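Local atomic coordinates of DUF5063 domain-containing protein (Bacteroides fragilis, PDB entry 3NRH), a protein that is of unknown function, a predominantly alpha-helical member of the DUF5063 family found as a two-chain assembly in the crystal. Residues W153-K156 and L157-M161; T160-A163 and L164-K168. All coordinates share one frame; numbering follows the deposited sequence.

In the fold
After helices 11-28, 35-54 and 73-87, the small antiparallel pair of strands 92-94 and 109-111, and helix 112-131, the long helix 135-169 is the last helix of the chain, and both contacts lie on it. Neither closes a loop: each joins consecutive turns of that one helix. Contact 1 (153-156 with 157-161) comes first, and contact 2 (160-163 with 164-168) begins where it ends, the two sharing Thr160 and Met161; their centres are about 10 Å apart. They neither nest nor cross. Along both, the helix packs on helices 35-54 and 112-131 and also meets the second subunit, with residues such as Met161 touching both, and contact 2 also reaches strand 92-94.

Contact 1: residues W153-K156 and L157-M161; sequences WGQK and LVNTM
The indole of Trp153 receives Leu157 at its edge, near the ring plane: CD1 of Leu157 comes within 3.7 Å of Trp153 NE1, and the two side chains run alongside each other in the same direction. Outside the pair, Phe149 meets the indole edge-to-face, and Ile119 and Ile123 of helix 112-131 and Ala53 of helix 35-54 also pack against it, a setting suited to large apolar residues. The indole NE1 is buried with no polar partner. The other flat groups are the amides of Gln155 and Asn159, their planes 41° apart. Gln155 NE2 gives a nearly straight hydrogen bond to Asn159 OD1 at 3.3 Å; the acceptor lies in the donor's amide plane, but the donor stands above the Asn159 carbonyl plane. A bend at chi2 (68°) turns the Gln155 amide along the helix toward this oxygen, which also accepts from Arg162, and NE2 passes 3.4 Å from Val158 CG2. Beneath these side chains runs regular alpha-helical i to i+4 bonding, such as Asn159 N to Gln155 O at 3.0 Å. Thr160 suits a buried helical site because its hydroxyl finds a partner one turn back: OG1 donates to Lys156 O at 2.7 Å, while Thr160 N reaches the same oxygen from the opposite face of the carbonyl plane. Across the dimer interface, Val158 packs on Met161 of the second subunit.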
# COMPACT_ATOMS: atom_id res chain seq x y z
N TRP A 153 6.84 -12.40 -1.58
CA TRP A 153 5.51 -11.96 -1.16
C TRP A 153 5.26 -10.46 -1.25
O TRP A 153 4.17 -10.03 -1.63
CB TRP A 153 5.19 -12.50 0.26
CG TRP A 153 4.55 -11.50 1.21
CD1 TRP A 153 3.52 -10.64 0.94
CD2 TRP A 153 4.93 -11.25 2.56
NE1 TRP A 153 3.25 -9.86 2.03
CE2 TRP A 153 4.10 -10.21 3.04
CE3 TRP A 153 5.90 -11.79 3.42
CZ2 TRP A 153 4.20 -9.71 4.33
CZ3 TRP A 153 6.00 -11.29 4.70
CH2 TRP A 153 5.16 -10.26 5.14
N GLY A 154 6.26 -9.66 -0.88
CA GLY A 154 6.11 -8.21 -0.95
C GLY A 154 5.73 -7.72 -2.34
O GLY A 154 4.86 -6.86 -2.48
N GLN A 155 6.38 -8.25 -3.37
CA GLN A 155 6.09 -7.83 -4.73
C GLN A 155 4.69 -8.29 -5.15
O GLN A 155 3.97 -7.56 -5.81
CB GLN A 155 7.13 -8.40 -5.70
CG GLN A 155 7.05 -7.81 -7.12
CD GLN A 155 7.45 -6.34 -7.16
OE1 GLN A 155 8.54 -5.96 -6.74
NE2 GLN A 155 6.55 -5.50 -7.68
N LYS A 156 4.31 -9.50 -4.74
CA LYS A 156 2.99 -10.01 -5.08
C LYS A 156 1.92 -9.13 -4.44
O LYS A 156 0.87 -8.89 -5.04
CB LYS A 156 2.83 -11.45 -4.60
CG LYS A 156 3.68 -12.45 -5.37
CD LYS A 156 3.51 -13.85 -4.82
CE LYS A 156 4.38 -14.86 -5.59
NZ LYS A 156 4.03 -14.93 -7.03
N LEU A 157 2.19 -8.63 -3.24
CA LEU A 157 1.25 -7.77 -2.53
C LEU A 157 1.03 -6.46 -3.29
O LEU A 157 -0.11 -6.06 -3.52
CB LEU A 157 1.77 -7.49 -1.10
CG LEU A 157 0.85 -6.69 -0.17
CD1 LEU A 157 1.29 -6.87 1.27
CD2 LEU A 157 0.87 -5.21 -0.54
N VAL A 158 2.12 -5.79 -3.68
CA VAL A 158 1.97 -4.53 -4.40
C VAL A 158 1.32 -4.73 -5.78
O VAL A 158 0.53 -3.89 -6.22
CB VAL A 158 3.32 -3.79 -4.55
CG1 VAL A 158 3.81 -3.34 -3.18
CG2 VAL A 158 4.34 -4.68 -5.20
N ASN A 159 1.65 -5.83 -6.44
CA ASN A 159 1.06 -6.12 -7.76
C ASN A 159 -0.45 -6.32 -7.60
O ASN A 159 -1.24 -5.83 -8.41
CB ASN A 159 1.66 -7.38 -8.38
CG ASN A 159 3.10 -7.20 -8.80
OD1 ASN A 159 3.58 -6.08 -8.97
ND2 ASN A 159 3.80 -8.32 -9.00
N THR A 160 -0.83 -7.03 -6.55
CA THR A 160 -2.24 -7.30 -6.29
C THR A 160 -2.99 -6.02 -5.93
O THR A 160 -4.14 -5.84 -6.31
CB THR A 160 -2.41 -8.32 -5.14
OG1 THR A 160 -1.73 -9.53 -5.49
CG2 THR A 160 -3.88 -8.62 -4.91
N MSE A 161 -2.33 -5.14 -5.18
CA MSE A 161 -2.94 -3.88 -4.80
C MSE A 161 -3.26 -3.07 -6.05
O MSE A 161 -4.31 -2.44 -6.14
CB MSE A 161 -1.99 -3.07 -3.92
CG MSE A 161 -2.19 -3.25 -2.45
SE MSE A 161 -1.09 -2.01 -1.48
CE MSE A 161 -2.19 -0.45 -1.65

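Contact 2: residues T160-A163 and L164-K168; sequences TMRA and LHDVK
Leu164 CD1 meets the Thr160 methyl CG2 at 3.7 Å, the two side chains lying alongside and pointing the same way. Leu164 and Ala163 bury the most surface here, with Arg162 next. With CG beside its own backbone N (chi1 -71°), the leucine leans back over the preceding turn, bringing CG to 3.3 Å from Thr160 O. Its branched end suits a largely apolar setting that includes Ile112 and Leu43, while Ala163 packs on Tyr93 of strand 92-94, where a small side chain is consistent with close approach. The turn is alpha-helical, with Leu164 N bonded to Thr160 O at 2.8 Å and Val167 N to Ala163 O at 3.0 Å. Arg162 and Asp166 run side by side, their guanidinium and carboxylate planes 19° apart, yet NE and OD2 stay 5.7 Å apart. A water spans part of the gap, donating to Asp166 OD2 at 3.3 Å and accepting a weak bond from Arg162 NH1. The stronger partners lie elsewhere: Arg162 NH2 bonds Asn159 OD1, and Asp166 OD1 accepts from Gln155 of the second subunit. His165, a residue with two ring nitrogens to use, bonds Tyr50 OH through ND1 and Gly150 O through NE2, both of the second subunit.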
# COMPACT_ATOMS: atom_id res chain seq x y z
N THR A 160 -0.83 -7.03 -6.55
CA THR A 160 -2.24 -7.30 -6.29
C THR A 160 -2.99 -6.02 -5.93
O THR A 160 -4.14 -5.84 -6.31
CB THR A 160 -2.41 -8.32 -5.14
OG1 THR A 160 -1.73 -9.53 -5.49
CG2 THR A 160 -3.88 -8.62 -4.91
N MSE A 161 -2.33 -5.14 -5.18
CA MSE A 161 -2.94 -3.88 -4.80
C MSE A 161 -3.26 -3.07 -6.05
O MSE A 161 -4.31 -2.44 -6.14
CB MSE A 161 -1.99 -3.07 -3.92
CG MSE A 161 -2.19 -3.25 -2.45
SE MSE A 161 -1.09 -2.01 -1.48
CE MSE A 161 -2.19 -0.45 -1.65
N ARG A 162 -2.33 -3.08 -7.01
CA ARG A 162 -2.52 -2.34 -8.25
C ARG A 162 -3.70 -2.92 -9.01
O ARG A 162 -4.57 -2.19 -9.49
CB ARG A 162 -1.27 -2.42 -9.13
CG ARG A 162 -1.33 -1.48 -10.34
CD ARG A 162 -0.59 -2.01 -11.56
NE ARG A 162 0.77 -2.47 -11.27
CZ ARG A 162 1.07 -3.73 -10.96
NH1 ARG A 162 0.12 -4.66 -10.90
NH2 ARG A 162 2.33 -4.06 -10.70
N ALA A 163 -3.72 -4.25 -9.11
CA ALA A 163 -4.80 -4.93 -9.81
C ALA A 163 -6.15 -4.61 -9.16
O ALA A 163 -7.09 -4.21 -9.84
CB ALA A 163 -4.56 -6.43 -9.81
N LEU A 164 -6.23 -4.79 -7.84
CA LEU A 164 -7.47 -4.52 -7.10
C LEU A 164 -7.88 -3.05 -7.17
O LEU A 164 -9.07 -2.74 -7.20
CB LEU A 164 -7.32 -4.95 -5.64
CG LEU A 164 -7.29 -6.46 -5.41
CD1 LEU A 164 -6.95 -6.76 -3.96
CD2 LEU A 164 -8.64 -7.06 -5.78
N HIS A 165 -6.90 -2.15 -7.19
CA HIS A 165 -7.22 -0.73 -7.28
C HIS A 165 -7.95 -0.51 -8.60
O HIS A 165 -8.97 0.18 -8.64
CB HIS A 165 -5.94 0.13 -7.25
CG HIS A 165 -6.20 1.61 -7.24
ND1 HIS A 165 -6.47 2.31 -6.08
CD2 HIS A 165 -6.24 2.52 -8.24
CE1 HIS A 165 -6.65 3.58 -6.37
NE2 HIS A 165 -6.52 3.74 -7.67
N ASP A 166 -7.44 -1.11 -9.67
CA ASP A 166 -8.06 -0.97 -10.99
C ASP A 166 -9.45 -1.59 -11.03
O ASP A 166 -10.35 -1.08 -11.70
CB ASP A 166 -7.19 -1.62 -12.08
CG ASP A 166 -5.82 -1.00 -12.18
OD1 ASP A 166 -5.72 0.24 -12.16
OD2 ASP A 166 -4.83 -1.76 -12.29
N VAL A 167 -9.64 -2.70 -10.32
CA VAL A 167 -10.95 -3.34 -10.28
C VAL A 167 -11.99 -2.38 -9.69
O VAL A 167 -13.10 -2.26 -10.20
CB VAL A 167 -10.92 -4.63 -9.44
CG1 VAL A 167 -12.35 -5.10 -9.15
CG2 VAL A 167 -10.15 -5.71 -10.18
N LYS A 168 -11.61 -1.67 -8.64
CA LYS A 168 -12.52 -0.74 -7.99
C LYS A 168 -12.73 0.61 -8.69
O LYS A 168 -13.86 1.06 -8.83
CB LYS A 168 -12.07 -0.49 -6.54
CG LYS A 168 -12.93 0.50 -5.77
CD LYS A 168 -12.45 0.64 -4.32
CE LYS A 168 -13.23 1.71 -3.57
NZ LYS A 168 -14.70 1.47 -3.60
O HOH W 1 -2.56 -4.04 -12.86